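Local coordinates for protein malonate decarboxylase subunit alpha (Acinetobacter baumannii ATCC 17978, PDB 6MPR) that probably acts as the acyl-carrier-protein transferase of malonate decarboxylase, exchanging acetate for malonate on the carrier subunit before malonate is decarboxylated, at residues P304-I307 with P308-T312; V212-A216 with S217-Y221. All coordinates share one frame; numbering follows the deposited sequence.

Interaction 1: P304-I307 with P308-T312; sequences PTLI and PAIET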
loop_
_atom_site.group_PDB
_atom_site.type_symbol
_atom_site.label_atom_id
_atom_site.label_comp_id
_atom_site.label_asym_id
_atom_site.label_seq_id
_atom_site.Cartn_x
_atom_site.Cartn_y
_atom_site.Cartn_z
ATOM N N PRO A 304 25.104 -1.741 -5.372
ATOM C CA PRO A 304 26.364 -1.359 -6.019
ATOM C C PRO A 304 26.420 -1.825 -7.455
ATOM O O PRO A 304 27.055 -1.165 -8.291
ATOM C CB PRO A 304 27.436 -2.043 -5.148
ATOM C CG PRO A 304 26.766 -2.170 -3.802
ATOM C CD PRO A 304 25.347 -2.559 -4.173
ATOM N N THR A 305 25.744 -2.929 -7.786
ATOM C CA THR A 305 25.781 -3.394 -9.168
ATOM C C THR A 305 24.975 -2.509 -10.110
ATOM O O THR A 305 25.076 -2.692 -11.329
ATOM C CB THR A 305 25.283 -4.836 -9.277
ATOM O OG1 THR A 305 23.966 -4.955 -8.720
ATOM C CG2 THR A 305 26.234 -5.778 -8.568
ATOM N N LEU A 306 24.189 -1.556 -9.587
ATOM C CA LEU A 306 23.525 -0.568 -10.431
ATOM C C LEU A 306 24.410 0.631 -10.761
ATOM O O LEU A 306 24.019 1.459 -11.588
ATOM C CB LEU A 306 22.222 -0.077 -9.761
ATOM C CG LEU A 306 21.165 0.577 -10.655
ATOM C CD1 LEU A 306 20.601 -0.457 -11.628
ATOM C CD2 LEU A 306 20.045 1.179 -9.794
ATOM N N ILE A 307 25.595 0.745 -10.158
ATOM C CA ILE A 307 26.433 1.928 -10.384
ATOM C C ILE A 307 26.721 2.172 -11.868
ATOM O O ILE A 307 26.551 3.312 -12.324
ATOM C CB ILE A 307 27.702 1.853 -9.528
ATOM C CG1 ILE A 307 27.333 2.006 -8.038
ATOM C CG2 ILE A 307 28.708 2.927 -9.944
ATOM C CD1 ILE A 307 28.506 1.850 -7.093
ATOM N N PRO A 308 27.141 1.182 -12.663
ATOM C CA PRO A 308 27.409 1.487 -14.081
ATOM C C PRO A 308 26.172 1.976 -14.833
ATOM O O PRO A 308 26.271 2.894 -15.658
ATOM C CB PRO A 308 27.946 0.153 -14.624
ATOM C CG PRO A 308 28.559 -0.501 -13.424
ATOM C CD PRO A 308 27.593 -0.181 -12.312
ATOM N N ALA A 309 25.003 1.393 -14.560
ATOM C CA ALA A 309 23.764 1.857 -15.180
ATOM C C ALA A 309 23.419 3.289 -14.765
ATOM O O ALA A 309 22.841 4.040 -15.558
ATOM C CB ALA A 309 22.613 0.909 -14.814
ATOM N N ILE A 310 23.720 3.677 -13.517
ATOM C CA ILE A 310 23.528 5.071 -13.127
ATOM C C ILE A 310 24.526 5.963 -13.849
ATOM O O ILE A 310 24.162 6.995 -14.419
ATOM C CB ILE A 310 23.668 5.239 -11.608
ATOM C CG1 ILE A 310 22.587 4.448 -10.875
ATOM C CG2 ILE A 310 23.595 6.719 -11.233
ATOM C CD1 ILE A 310 22.854 4.366 -9.381
ATOM N N GLU A 311 25.806 5.580 -13.827
ATOM C CA GLU A 311 26.842 6.461 -14.365
ATOM C C GLU A 311 26.683 6.689 -15.858
ATOM O O GLU A 311 27.074 7.753 -16.361
ATOM C CB GLU A 311 28.230 5.889 -14.071
ATOM C CG GLU A 311 28.577 5.843 -12.587
ATOM C CD GLU A 311 28.493 7.214 -11.934
ATOM O OE1 GLU A 311 29.271 8.107 -12.318
ATOM O OE2 GLU A 311 27.629 7.401 -11.048
ATOM N N THR A 312 26.147 5.708 -16.590
ATOM C CA THR A 312 25.982 5.873 -18.032
ATOM C C THR A 312 24.640 6.471 -18.420
ATOM O O THR A 312 24.358 6.583 -19.620
ATOM C CB THR A 312 26.163 4.538 -18.766
ATOM O OG1 THR A 312 25.326 3.543 -18.160
ATOM C CG2 THR A 312 27.619 4.079 -18.713
HETATM O O HOH W 1 24.899 -1.353 -13.632
#
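Leu306 and Ile310 lie one helical turn apart, and their side chains cross at about a right angle, Leu306 CG resting 4.1 Å from Ile310 CG1. With CG of Leu306 turned opposite the backbone N and beside the carbonyl carbon (chi1 -160°), the side chain leans toward the following turn, and CD1 meets Ala309 CB at 4.0 Å. Ile307 and Glu311 behave differently: they lie side by side and point the same way, Ile307 CG2 being 3.9 Å from Glu311 CG. A bend at chi2 (-57°) turns the glutamate chain beyond this apolar contact, and its carboxylate is held by Arg334 in a salt bridge and by a hydrogen bond with Tyr330. Under both pairs runs a backbone bond of the alpha-helical kind, Ile310 N to Leu306 O at 3.0 Å and the nearly straight Glu311 N to Ile307 O at 2.8 Å (165° at the hydrogen). One residue earlier a water bridges the same i to i+4 step, donating to Thr305 O at 2.7 Å and accepting from Ala309 N at 2.9 Å. Trp20 of the second subunit packs on Ile310 and Glu311. Pro304 O receives Ile307 N, and Thr312 grips Pro308 O through OG1 and N, from opposite faces of the carbonyl. The chemistry implies a first turn where Pro308 cannot donate and water makes one bridge, then direct bonding that ends in Thr312's double hold.

Interaction 2: V212-A216 with S217-Y221; sequences VDIPA and SWVDY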
loop_
_atom_site.group_PDB
_atom_site.type_symbol
_atom_site.label_atom_id
_atom_site.label_comp_id
_atom_site.label_asym_id
_atom_site.label_seq_id
_atom_site.Cartn_x
_atom_site.Cartn_y
_atom_site.Cartn_z
ATOM N N VAL A 212 14.997 15.591 11.403
ATOM C CA VAL A 212 14.077 14.833 12.241
ATOM C C VAL A 212 13.295 13.893 11.336
ATOM O O VAL A 212 12.527 14.344 10.477
ATOM C CB VAL A 212 13.125 15.749 13.033
ATOM C CG1 VAL A 212 12.173 14.901 13.864
ATOM C CG2 VAL A 212 13.912 16.708 13.944
ATOM N N ASP A 213 13.487 12.591 11.526
ATOM C CA ASP A 213 12.715 11.579 10.813
ATOM C C ASP A 213 11.534 11.070 11.618
ATOM O O ASP A 213 10.506 10.703 11.032
ATOM C CB ASP A 213 13.615 10.399 10.453
ATOM C CG ASP A 213 14.607 10.737 9.364
ATOM O OD1 ASP A 213 14.155 11.075 8.259
ATOM O OD2 ASP A 213 15.828 10.659 9.596
ATOM N N ILE A 214 11.667 11.021 12.944
ATOM C CA ILE A 214 10.588 10.630 13.840
ATOM C C ILE A 214 10.458 11.761 14.847
ATOM O O ILE A 214 11.393 12.012 15.612
ATOM C CB ILE A 214 10.875 9.311 14.579
ATOM C CG1 ILE A 214 11.197 8.166 13.605
ATOM C CG2 ILE A 214 9.707 8.955 15.502
ATOM C CD1 ILE A 214 10.031 7.747 12.745
ATOM N N PRO A 215 9.325 12.469 14.898
ATOM C CA PRO A 215 9.175 13.566 15.866
ATOM C C PRO A 215 9.146 13.092 17.310
ATOM O O PRO A 215 8.680 11.994 17.630
ATOM C CB PRO A 215 7.827 14.204 15.494
ATOM C CG PRO A 215 7.413 13.590 14.182
ATOM C CD PRO A 215 8.118 12.264 14.082
ATOM N N ALA A 216 9.630 13.977 18.187
ATOM C CA ALA A 216 9.684 13.711 19.622
ATOM C C ALA A 216 8.334 13.266 20.184
ATOM O O ALA A 216 8.276 12.435 21.096
ATOM C CB ALA A 216 10.173 14.971 20.343
ATOM N N SER A 217 7.236 13.825 19.684
ATOM C CA SER A 217 5.965 13.456 20.292
ATOM C C SER A 217 5.547 12.020 19.966
ATOM O O SER A 217 4.629 11.501 20.610
ATOM C CB SER A 217 4.879 14.439 19.874
ATOM O OG SER A 217 4.651 14.373 18.481
ATOM N N TRP A 218 6.208 11.351 19.011
ATOM C CA TRP A 218 5.932 9.937 18.763
ATOM C C TRP A 218 6.720 9.001 19.669
ATOM O O TRP A 218 6.431 7.796 19.689
ATOM C CB TRP A 218 6.251 9.554 17.306
ATOM C CG TRP A 218 5.481 10.304 16.275
ATOM C CD1 TRP A 218 4.758 11.462 16.447
ATOM C CD2 TRP A 218 5.362 9.962 14.889
ATOM N NE1 TRP A 218 4.210 11.856 15.246
ATOM C CE2 TRP A 218 4.561 10.951 14.279
ATOM C CE3 TRP A 218 5.858 8.916 14.105
ATOM C CZ2 TRP A 218 4.253 10.928 12.921
ATOM C CZ3 TRP A 218 5.531 8.890 12.758
ATOM C CH2 TRP A 218 4.736 9.887 12.187
ATOM N N VAL A 219 7.701 9.513 20.412
ATOM C CA VAL A 219 8.688 8.696 21.107
ATOM C C VAL A 219 8.491 8.863 22.611
ATOM O O VAL A 219 8.371 9.988 23.104
ATOM C CB VAL A 219 10.115 9.104 20.687
ATOM C CG1 VAL A 219 11.167 8.338 21.495
ATOM C CG2 VAL A 219 10.318 8.890 19.174
ATOM N N ASP A 220 8.485 7.753 23.347
ATOM C CA ASP A 220 8.435 7.898 24.802
ATOM C C ASP A 220 9.815 7.873 25.450
ATOM O O ASP A 220 10.069 8.645 26.387
ATOM C CB ASP A 220 7.532 6.815 25.391
ATOM C CG ASP A 220 6.136 6.921 24.857
ATOM O OD1 ASP A 220 5.463 7.938 25.157
ATOM O OD2 ASP A 220 5.737 6.027 24.081
ATOM N N TYR A 221 10.729 7.033 24.962
ATOM C CA TYR A 221 12.063 6.965 25.540
ATOM C C TYR A 221 13.104 6.699 24.469
ATOM O O TYR A 221 12.826 6.047 23.458
ATOM C CB TYR A 221 12.187 5.864 26.589
ATOM C CG TYR A 221 11.315 6.065 27.799
ATOM C CD1 TYR A 221 11.718 6.886 28.851
ATOM C CD2 TYR A 221 10.097 5.427 27.884
ATOM C CE1 TYR A 221 10.895 7.065 29.977
ATOM C CE2 TYR A 221 9.281 5.591 28.983
ATOM C CZ TYR A 221 9.677 6.412 30.022
ATOM O OH TYR A 221 8.838 6.540 31.108
#
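Pro215 O accepts the N-H of Trp218 at 2.9 Å, the shorter of two bonds that close a 3-10 turn; the donor stands well above the carbonyl plane, 47° out of it. The second, Val219 N to Ala216 O at 3.1 Å, repeats the three-residue step. The same turn carries the indole back over the proline. Trp218 CG sits opposite its own carbonyl carbon (chi1 -60°), which lays one ring face against Pro215 CD, 3.8 Å from the centroid of the five-membered ring and only 14° off its normal, a CH-pi contact; Pro215 CG reaches the NE1 side of that ring at 3.8 Å. Ile214 crosses Trp218 and Val219 at about a right angle, its CG2 touching Val219 CG2 at 3.7 Å and Trp218 CB at 3.9 Å. Asp213 and Ile214 together form a classic beta bulge facing Ile172, so the turn follows a segment paired with strand 172-173, on whose Ile172 Val219 also packs. Trp218 leans on Ile185, Glu186 and Ala189 of helix 181-189 and meets Phe190 edge-to-face, while the chain leaves through Tyr221 into strand 221-224, beside strand 194-199 of the parallel sheet.

Interactions 1 and 2 do not touch: their centres are 36 Å apart and their nearest atoms about 21 Å. They are attached to different sheets of the chain. Residues 212-221 lead into strand 221-224 of the all-parallel sheet, whereas residues 304-312 connect strands 297-299 and 317-319 at one border of the mixed sheet. What they share is the dimer. In interaction 1, Trp20 of the second subunit is the neighbour; in interaction 2, Arg211, Arg342 and Arg347 of the second subunit approach. Within the chain, Arg211 and Arg347 form salt bridges with Asp213, consistent with residues 212-221 of both copies meeting near one interface.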